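Local coordinates for putative dehydratase (PDB 2POZ), which is of unknown function but belongs to the mandelate racemase/muconate lactonizing enzyme group of the enolase superfamily and is probably a lyase, perhaps a dehydratase, at residues A[202-210]-A[227-235]; A[182-193]-A[218-227]. All coordinates share one frame; numbering follows the deposited sequence.

Contact 1. Residues A[202-210]-A[227-235]; sequences LMVDLSGGL and ICFVEEPCD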
loop_
_atom_site.group_PDB
_atom_site.type_symbol
_atom_site.label_atom_id
_atom_site.label_comp_id
_atom_site.label_asym_id
_atom_site.label_seq_id
_atom_site.Cartn_x
_atom_site.Cartn_y
_atom_site.Cartn_z
ATOM N N LEU A 202 2.062 -36.350 -0.093
ATOM C CA LEU A 202 1.604 -36.145 1.268
ATOM C C LEU A 202 1.094 -34.725 1.490
ATOM O O LEU A 202 1.746 -33.752 1.118
ATOM C CB LEU A 202 2.739 -36.436 2.251
ATOM C CG LEU A 202 3.319 -37.853 2.200
ATOM C CD1 LEU A 202 4.430 -37.980 3.233
ATOM C CD2 LEU A 202 2.222 -38.873 2.461
HETATM N N MSE A 203 -0.082 -34.618 2.088
HETATM C CA MSE A 203 -0.654 -33.317 2.395
HETATM C C MSE A 203 -0.687 -33.210 3.915
HETATM O O MSE A 203 -1.130 -34.127 4.603
HETATM C CB MSE A 203 -2.076 -33.184 1.836
HETATM C CG MSE A 203 -2.172 -33.090 0.316
HETATM SE SE MSE A 203 -1.734 -34.746 -0.627
HETATM C CE MSE A 203 -2.384 -34.252 -2.397
ATOM N N VAL A 204 -0.198 -32.097 4.438
ATOM C CA VAL A 204 -0.182 -31.891 5.874
ATOM C C VAL A 204 -1.214 -30.835 6.273
ATOM O O VAL A 204 -1.109 -29.664 5.891
ATOM C CB VAL A 204 1.225 -31.451 6.352
ATOM C CG1 VAL A 204 1.174 -30.997 7.798
ATOM C CG2 VAL A 204 2.198 -32.615 6.213
ATOM N N ASP A 205 -2.219 -31.262 7.028
ATOM C CA ASP A 205 -3.263 -30.364 7.511
ATOM C C ASP A 205 -2.899 -29.930 8.931
ATOM O O ASP A 205 -2.738 -30.773 9.820
ATOM C CB ASP A 205 -4.620 -31.082 7.494
ATOM C CG ASP A 205 -5.735 -30.265 8.150
ATOM O OD1 ASP A 205 -5.615 -29.024 8.252
ATOM O OD2 ASP A 205 -6.742 -30.875 8.558
ATOM N N LEU A 206 -2.739 -28.623 9.133
ATOM C CA LEU A 206 -2.398 -28.096 10.448
ATOM C C LEU A 206 -3.653 -27.651 11.200
ATOM O O LEU A 206 -3.609 -27.371 12.398
ATOM C CB LEU A 206 -1.404 -26.934 10.322
ATOM C CG LEU A 206 -0.072 -27.294 9.646
ATOM C CD1 LEU A 206 0.897 -26.114 9.747
ATOM C CD2 LEU A 206 0.532 -28.532 10.307
ATOM N N SER A 207 -4.769 -27.591 10.482
ATOM C CA SER A 207 -6.059 -27.214 11.057
ATOM C C SER A 207 -5.960 -26.016 11.997
ATOM O O SER A 207 -6.509 -26.041 13.093
ATOM C CB SER A 207 -6.655 -28.418 11.811
ATOM O OG SER A 207 -8.049 -28.273 12.032
ATOM N N GLY A 208 -5.260 -24.968 11.567
ATOM C CA GLY A 208 -5.120 -23.784 12.397
ATOM C C GLY A 208 -3.694 -23.521 12.851
ATOM O O GLY A 208 -3.302 -22.366 13.055
ATOM N N GLY A 209 -2.924 -24.596 13.021
ATOM C CA GLY A 209 -1.537 -24.478 13.436
ATOM C C GLY A 209 -1.285 -23.917 14.824
ATOM O O GLY A 209 -2.105 -24.034 15.733
ATOM N N LEU A 210 -0.122 -23.302 14.979
ATOM C CA LEU A 210 0.289 -22.708 16.240
ATOM C C LEU A 210 0.382 -21.205 16.000
ATOM O O LEU A 210 -0.311 -20.673 15.135
ATOM C CB LEU A 210 1.662 -23.254 16.627
ATOM C CG LEU A 210 1.847 -24.768 16.493
ATOM C CD1 LEU A 210 3.303 -25.113 16.781
ATOM C CD2 LEU A 210 0.910 -25.504 17.444
ATOM N N ILE A 227 6.520 -32.192 0.836
ATOM C CA ILE A 227 5.103 -32.019 1.128
ATOM C C ILE A 227 4.360 -31.358 -0.033
ATOM O O ILE A 227 4.772 -30.313 -0.529
ATOM C CB ILE A 227 4.930 -31.158 2.409
ATOM C CG1 ILE A 227 5.753 -31.755 3.561
ATOM C CG2 ILE A 227 3.463 -31.044 2.779
ATOM C CD1 ILE A 227 5.420 -33.199 3.896
ATOM N N CYS A 228 3.261 -31.971 -0.462
ATOM C CA CYS A 228 2.462 -31.427 -1.558
ATOM C C CYS A 228 1.942 -30.042 -1.134
ATOM O O CYS A 228 2.150 -29.041 -1.828
ATOM C CB CYS A 228 1.305 -32.379 -1.869
ATOM S SG CYS A 228 0.333 -31.941 -3.326
ATOM N N PHE A 229 1.254 -29.990 -0.001
ATOM C CA PHE A 229 0.777 -28.719 0.529
ATOM C C PHE A 229 0.439 -28.801 2.017
ATOM O O PHE A 229 0.267 -29.891 2.572
ATOM C CB PHE A 229 -0.428 -28.186 -0.284
ATOM C CG PHE A 229 -1.693 -29.002 -0.160
ATOM C CD1 PHE A 229 -2.423 -29.020 1.030
ATOM C CD2 PHE A 229 -2.203 -29.684 -1.264
ATOM C CE1 PHE A 229 -3.640 -29.696 1.114
ATOM C CE2 PHE A 229 -3.425 -30.366 -1.189
ATOM C CZ PHE A 229 -4.145 -30.370 0.003
ATOM N N VAL A 230 0.395 -27.639 2.662
ATOM C CA VAL A 230 0.044 -27.545 4.068
ATOM C C VAL A 230 -1.305 -26.819 4.098
ATOM O O VAL A 230 -1.468 -25.771 3.470
ATOM C CB VAL A 230 1.112 -26.751 4.882
ATOM C CG1 VAL A 230 1.153 -25.294 4.441
ATOM C CG2 VAL A 230 0.799 -26.837 6.361
ATOM N N GLU A 231 -2.265 -27.393 4.813
ATOM C CA GLU A 231 -3.609 -26.832 4.915
ATOM C C GLU A 231 -3.824 -26.023 6.194
ATOM O O GLU A 231 -3.399 -26.433 7.285
ATOM C CB GLU A 231 -4.638 -27.962 4.842
ATOM C CG GLU A 231 -6.086 -27.502 4.857
ATOM C CD GLU A 231 -7.056 -28.671 4.802
ATOM O OE1 GLU A 231 -6.709 -29.690 4.170
ATOM O OE2 GLU A 231 -8.163 -28.565 5.381
ATOM N N GLU A 232 -4.494 -24.881 6.048
ATOM C CA GLU A 232 -4.781 -23.986 7.165
ATOM C C GLU A 232 -3.606 -23.856 8.135
ATOM O O GLU A 232 -3.706 -24.264 9.289
ATOM C CB GLU A 232 -6.014 -24.472 7.938
ATOM C CG GLU A 232 -7.324 -24.407 7.166
ATOM C CD GLU A 232 -8.517 -24.769 8.037
ATOM O OE1 GLU A 232 -8.469 -25.831 8.696
ATOM O OE2 GLU A 232 -9.500 -23.995 8.064
ATOM N N PRO A 233 -2.482 -23.275 7.685
ATOM C CA PRO A 233 -1.322 -23.126 8.570
ATOM C C PRO A 233 -1.608 -22.201 9.752
ATOM O O PRO A 233 -0.883 -22.207 10.750
ATOM C CB PRO A 233 -0.241 -22.584 7.635
ATOM C CG PRO A 233 -1.042 -21.750 6.673
ATOM C CD PRO A 233 -2.233 -22.645 6.377
ATOM N N CYS A 234 -2.655 -21.388 9.637
ATOM C CA CYS A 234 -3.010 -20.506 10.740
ATOM C C CYS A 234 -4.515 -20.457 10.890
ATOM O O CYS A 234 -5.250 -20.938 10.032
ATOM C CB CYS A 234 -2.472 -19.089 10.531
ATOM S SG CYS A 234 -3.162 -18.250 9.089
ATOM N N ASP A 235 -4.961 -19.883 11.998
ATOM C CA ASP A 235 -6.386 -19.762 12.277
ATOM C C ASP A 235 -7.065 -19.066 11.100
ATOM O O ASP A 235 -6.616 -18.013 10.657
ATOM C CB ASP A 235 -6.595 -18.944 13.554
ATOM C CG ASP A 235 -8.024 -18.997 14.052
ATOM O OD1 ASP A 235 -8.955 -18.766 13.246
ATOM O OD2 ASP A 235 -8.213 -19.263 15.259
HETATM O O HOH W 1 -0.027 -20.255 12.480
#
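D205 and E231 both hold CG anti to the backbone N (chi1 173° and -177°), which stacks their carboxylates with planes 15° apart and puts D205 OD1 3.9 Å from E231 OE2. They end adjacent parallel strands of a beta-alpha-beta unit in the enolase-like barrel domain. E231 OE1 is salt-bridged to K157 and E257 lies near E231 OE2, a clustering of acids consistent with the magnesium-binding carboxylates of superfamily relatives. The register is clearest at V204, whose N donates to F229 O (2.9 Å) and whose O accepts from E231 N (2.8 Å). Beyond the strand, D205 OD1 receives S207 N at 2.8 Å from above the carboxylate plane, an Asx turn that overlaps the type I' turn from L206 to G209. With an alanine here in place of the aspartate, S207 N would probably lose its side-chain acceptor and the turn hold its shape less firmly. On the face that carries D205 and E231, M203 CG lies over the F229 ring, 3.5 Å from its centroid; on the face of V204 and V230, L206 CG presses tightly on V230 CG2 (3.4 Å). Past the strands, G208 N donates in the carbonyl plane to E232 O, 2.8 Å away.

Contact 2. Residues A[182-193]-A[218-227]; sequences IELAYRRVKAVR and FCRKIGELDI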
loop_
_atom_site.group_PDB
_atom_site.type_symbol
_atom_site.label_atom_id
_atom_site.label_comp_id
_atom_site.label_asym_id
_atom_site.label_seq_id
_atom_site.Cartn_x
_atom_site.Cartn_y
_atom_site.Cartn_z
ATOM N N ILE A 182 6.208 -30.695 19.669
ATOM C CA ILE A 182 6.575 -30.198 18.348
ATOM C C ILE A 182 7.528 -31.178 17.647
ATOM O O ILE A 182 7.389 -31.440 16.456
ATOM C CB ILE A 182 7.237 -28.794 18.442
ATOM C CG1 ILE A 182 6.210 -27.775 18.936
ATOM C CG2 ILE A 182 7.767 -28.360 17.084
ATOM C CD1 ILE A 182 6.732 -26.342 19.037
ATOM N N GLU A 183 8.494 -31.710 18.392
ATOM C CA GLU A 183 9.449 -32.671 17.829
ATOM C C GLU A 183 8.712 -33.938 17.416
ATOM O O GLU A 183 9.005 -34.536 16.382
ATOM C CB GLU A 183 10.526 -33.016 18.863
ATOM C CG GLU A 183 11.400 -34.227 18.512
ATOM C CD GLU A 183 12.244 -34.038 17.255
ATOM O OE1 GLU A 183 12.378 -32.892 16.773
ATOM O OE2 GLU A 183 12.793 -35.049 16.756
ATOM N N LEU A 184 7.753 -34.341 18.243
ATOM C CA LEU A 184 6.957 -35.526 17.974
ATOM C C LEU A 184 6.131 -35.301 16.698
ATOM O O LEU A 184 5.953 -36.214 15.892
ATOM C CB LEU A 184 6.057 -35.800 19.182
ATOM C CG LEU A 184 5.230 -37.084 19.292
ATOM C CD1 LEU A 184 3.998 -36.950 18.451
ATOM C CD2 LEU A 184 6.063 -38.289 18.882
ATOM N N ALA A 185 5.641 -34.079 16.513
ATOM C CA ALA A 185 4.852 -33.753 15.328
ATOM C C ALA A 185 5.718 -33.995 14.095
ATOM O O ALA A 185 5.273 -34.583 13.108
ATOM C CB ALA A 185 4.409 -32.290 15.375
ATOM N N TYR A 186 6.963 -33.538 14.164
ATOM C CA TYR A 186 7.889 -33.707 13.059
ATOM C C TYR A 186 8.171 -35.187 12.773
ATOM O O TYR A 186 8.228 -35.603 11.611
ATOM C CB TYR A 186 9.207 -32.990 13.358
ATOM C CG TYR A 186 10.305 -33.368 12.393
ATOM C CD1 TYR A 186 10.315 -32.879 11.088
ATOM C CD2 TYR A 186 11.309 -34.264 12.773
ATOM C CE1 TYR A 186 11.301 -33.275 10.178
ATOM C CE2 TYR A 186 12.295 -34.668 11.877
ATOM C CZ TYR A 186 12.287 -34.172 10.586
ATOM O OH TYR A 186 13.268 -34.570 9.708
ATOM N N ARG A 187 8.349 -35.973 13.834
ATOM C CA ARG A 187 8.630 -37.397 13.689
ATOM C C ARG A 187 7.444 -38.121 13.068
ATOM O O ARG A 187 7.622 -39.088 12.331
ATOM C CB ARG A 187 8.974 -38.024 15.048
ATOM C CG ARG A 187 10.271 -37.491 15.651
ATOM C CD ARG A 187 11.469 -37.825 14.772
ATOM N NE ARG A 187 12.668 -37.082 15.163
ATOM C CZ ARG A 187 13.839 -37.154 14.537
ATOM N NH1 ARG A 187 13.987 -37.944 13.480
ATOM N NH2 ARG A 187 14.862 -36.424 14.962
ATOM N N ARG A 188 6.232 -37.657 13.367
ATOM C CA ARG A 188 5.040 -38.271 12.800
ATOM C C ARG A 188 5.032 -38.067 11.285
ATOM O O ARG A 188 4.731 -38.992 10.527
ATOM C CB ARG A 188 3.772 -37.658 13.401
ATOM C CG ARG A 188 3.464 -38.059 14.835
ATOM C CD ARG A 188 2.289 -37.235 15.352
ATOM N NE ARG A 188 1.798 -37.679 16.652
ATOM C CZ ARG A 188 1.057 -36.926 17.461
ATOM N NH1 ARG A 188 0.736 -35.690 17.095
ATOM N NH2 ARG A 188 0.618 -37.411 18.623
ATOM N N VAL A 189 5.356 -36.852 10.845
ATOM C CA VAL A 189 5.381 -36.562 9.415
ATOM C C VAL A 189 6.477 -37.397 8.742
ATOM O O VAL A 189 6.266 -37.976 7.672
ATOM C CB VAL A 189 5.630 -35.046 9.146
ATOM C CG1 VAL A 189 5.648 -34.773 7.649
ATOM C CG2 VAL A 189 4.531 -34.215 9.804
ATOM N N LYS A 190 7.639 -37.472 9.381
ATOM C CA LYS A 190 8.754 -38.242 8.843
ATOM C C LYS A 190 8.431 -39.733 8.791
ATOM O O LYS A 190 8.818 -40.416 7.847
ATOM C CB LYS A 190 10.017 -38.009 9.679
ATOM C CG LYS A 190 11.249 -38.758 9.156
ATOM C CD LYS A 190 12.504 -38.362 9.922
ATOM C CE LYS A 190 13.755 -38.969 9.299
ATOM N NZ LYS A 190 13.774 -40.456 9.425
ATOM N N ALA A 191 7.722 -40.239 9.797
ATOM C CA ALA A 191 7.353 -41.649 9.822
ATOM C C ALA A 191 6.421 -41.963 8.650
ATOM O O ALA A 191 6.514 -43.032 8.046
ATOM C CB ALA A 191 6.675 -41.999 11.138
ATOM N N VAL A 192 5.523 -41.032 8.332
ATOM C CA VAL A 192 4.600 -41.228 7.218
ATOM C C VAL A 192 5.365 -41.258 5.896
ATOM O O VAL A 192 5.096 -42.103 5.039
ATOM C CB VAL A 192 3.518 -40.110 7.165
ATOM C CG1 VAL A 192 2.707 -40.217 5.879
ATOM C CG2 VAL A 192 2.586 -40.239 8.359
ATOM N N ARG A 193 6.318 -40.341 5.733
ATOM C CA ARG A 193 7.111 -40.290 4.510
ATOM C C ARG A 193 7.926 -41.572 4.358
ATOM O O ARG A 193 7.922 -42.199 3.294
ATOM C CB ARG A 193 8.054 -39.079 4.522
ATOM C CG ARG A 193 9.094 -39.070 3.386
ATOM C CD ARG A 193 8.444 -39.307 2.015
ATOM N NE ARG A 193 7.684 -38.155 1.540
ATOM C CZ ARG A 193 6.743 -38.212 0.601
ATOM N NH1 ARG A 193 6.429 -39.370 0.027
ATOM N NH2 ARG A 193 6.121 -37.105 0.217
ATOM N N PHE A 218 7.985 -24.921 11.946
ATOM C CA PHE A 218 7.579 -26.299 11.666
ATOM C C PHE A 218 7.496 -26.611 10.166
ATOM O O PHE A 218 7.935 -27.671 9.727
ATOM C CB PHE A 218 6.229 -26.601 12.327
ATOM C CG PHE A 218 5.769 -28.025 12.155
ATOM C CD1 PHE A 218 6.403 -29.064 12.832
ATOM C CD2 PHE A 218 4.704 -28.331 11.317
ATOM C CE1 PHE A 218 5.976 -30.390 12.672
ATOM C CE2 PHE A 218 4.271 -29.654 11.151
ATOM C CZ PHE A 218 4.906 -30.679 11.828
ATOM N N CYS A 219 6.939 -25.692 9.382
ATOM C CA CYS A 219 6.815 -25.909 7.943
ATOM C C CYS A 219 8.186 -25.986 7.272
ATOM O O CYS A 219 8.387 -26.745 6.324
ATOM C CB CYS A 219 5.974 -24.796 7.314
ATOM S SG CYS A 219 4.222 -24.858 7.815
ATOM N N ARG A 220 9.128 -25.193 7.757
ATOM C CA ARG A 220 10.466 -25.228 7.187
ATOM C C ARG A 220 11.129 -26.557 7.538
ATOM O O ARG A 220 11.843 -27.135 6.725
ATOM C CB ARG A 220 11.303 -24.061 7.719
ATOM C CG ARG A 220 10.933 -22.720 7.090
ATOM C CD ARG A 220 11.718 -21.571 7.717
ATOM N NE ARG A 220 11.458 -20.314 7.022
ATOM C CZ ARG A 220 11.644 -19.114 7.559
ATOM N NH1 ARG A 220 12.091 -19.010 8.804
ATOM N NH2 ARG A 220 11.366 -18.018 6.858
ATOM N N LYS A 221 10.879 -27.047 8.748
ATOM C CA LYS A 221 11.473 -28.307 9.172
ATOM C C LYS A 221 10.999 -29.478 8.326
ATOM O O LYS A 221 11.806 -30.331 7.962
ATOM C CB LYS A 221 11.163 -28.577 10.645
ATOM C CG LYS A 221 11.993 -29.697 11.270
ATOM C CD LYS A 221 11.786 -29.746 12.780
ATOM C CE LYS A 221 12.604 -30.862 13.429
ATOM N NZ LYS A 221 14.073 -30.709 13.187
ATOM N N ILE A 222 9.709 -29.520 7.990
ATOM C CA ILE A 222 9.195 -30.636 7.198
ATOM C C ILE A 222 9.347 -30.461 5.690
ATOM O O ILE A 222 9.063 -31.384 4.926
ATOM C CB ILE A 222 7.696 -30.925 7.496
ATOM C CG1 ILE A 222 6.825 -29.727 7.091
ATOM C CG2 ILE A 222 7.522 -31.257 8.971
ATOM C CD1 ILE A 222 5.313 -30.008 7.133
ATOM N N GLY A 223 9.800 -29.284 5.266
ATOM C CA GLY A 223 9.964 -29.019 3.847
ATOM C C GLY A 223 10.807 -30.044 3.107
ATOM O O GLY A 223 10.586 -30.308 1.926
ATOM N N GLU A 224 11.768 -30.628 3.813
ATOM C CA GLU A 224 12.666 -31.622 3.242
ATOM C C GLU A 224 11.994 -32.986 3.081
ATOM O O GLU A 224 12.563 -33.900 2.486
ATOM C CB GLU A 224 13.911 -31.754 4.127
ATOM C CG GLU A 224 14.737 -30.459 4.271
ATOM C CD GLU A 224 13.942 -29.282 4.846
ATOM O OE1 GLU A 224 13.252 -29.458 5.877
ATOM O OE2 GLU A 224 14.015 -28.174 4.271
ATOM N N LEU A 225 10.782 -33.124 3.609
ATOM C CA LEU A 225 10.060 -34.387 3.499
ATOM C C LEU A 225 9.168 -34.446 2.254
ATOM O O LEU A 225 8.397 -35.389 2.080
ATOM C CB LEU A 225 9.238 -34.628 4.769
ATOM C CG LEU A 225 10.120 -34.727 6.022
ATOM C CD1 LEU A 225 9.269 -34.875 7.266
ATOM C CD2 LEU A 225 11.069 -35.913 5.875
ATOM N N ASP A 226 9.285 -33.430 1.397
ATOM C CA ASP A 226 8.526 -33.335 0.145
ATOM C C ASP A 226 7.017 -33.328 0.366
ATOM O O ASP A 226 6.323 -34.309 0.104
ATOM C CB ASP A 226 8.924 -34.480 -0.800
ATOM C CG ASP A 226 8.300 -34.344 -2.185
ATOM O OD1 ASP A 226 8.229 -33.209 -2.706
ATOM O OD2 ASP A 226 7.891 -35.375 -2.763
ATOM N N ILE A 227 6.520 -32.192 0.836
ATOM C CA ILE A 227 5.103 -32.019 1.128
ATOM C C ILE A 227 4.360 -31.358 -0.033
ATOM O O ILE A 227 4.772 -30.313 -0.529
ATOM C CB ILE A 227 4.930 -31.158 2.409
ATOM C CG1 ILE A 227 5.753 -31.755 3.561
ATOM C CG2 ILE A 227 3.463 -31.044 2.779
ATOM C CD1 ILE A 227 5.420 -33.199 3.896
#
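K221 crosses one face of the Y186 ring at about a right angle, with CE 3.7 Å from the ring centroid in a CH-pi contact. Its NZ lies 4.5 Å from the same centroid and only 7° off the ring normal, which qualifies as cation-pi. E183 OE1 lies 4.5 Å from K221 NZ, opposite charges near each other but beyond a salt bridge, while E183 OE2 is salt-bridged to R187 NE one helical turn on. Deeper in the interface, the F218 ring turns its edge to Y186 N, while A185 CB meets F218 CE1 obliquely at 3.7 Å. V189 CG1, anti to its own backbone N, points at L225 CD1 (3.6 Å) and also reaches I222 CG2 and I227 CD1, so one methyl meets side chains from three successive parts of 218-227. At the far end the R193 chain bends at chi2 and chi3, bringing NE to L225 O at 2.9 Å and NH2 to D226 O at 2.8 Å, both carbonyl oxygens close to the guanidinium plane. NH1 bonds to G197 O and I200 O, between helix 179-196 and strand 201-205, so the guanidinium ties that connection to the L225-D226 backbone; D226 OD2 adds a long ion pair from well out of the plane. The axes of helix 182-193 and helix 218-222 approach to 10.5 Å at 33°, as neighbouring helices of the outer layer of a beta/alpha barrel, here the enolase-superfamily C-terminal domain.

Contact 1 is almost wholly buried and joins two strands of the barrel wall, whereas contact 2 is partly buried and joins the two helices outside them. The helix of 218-222 connects the two strands of contact 1, and the helix of 182-193 precedes the first of them. I227 belongs to both contacts. Their centres are 11 Å apart and they pack directly: L202 CD1 lies 3.5 Å from R193 CZ, and L206 CD2 lies 4.0 Å from F218 CE2. Parallel backbone bonds and apolar side chains join the strands, with acids gathered at their C-terminal ends; the helix pair combines aliphatic and aromatic packing with arginine-to-carbonyl bonds, K221 and D226 being its more exposed charges.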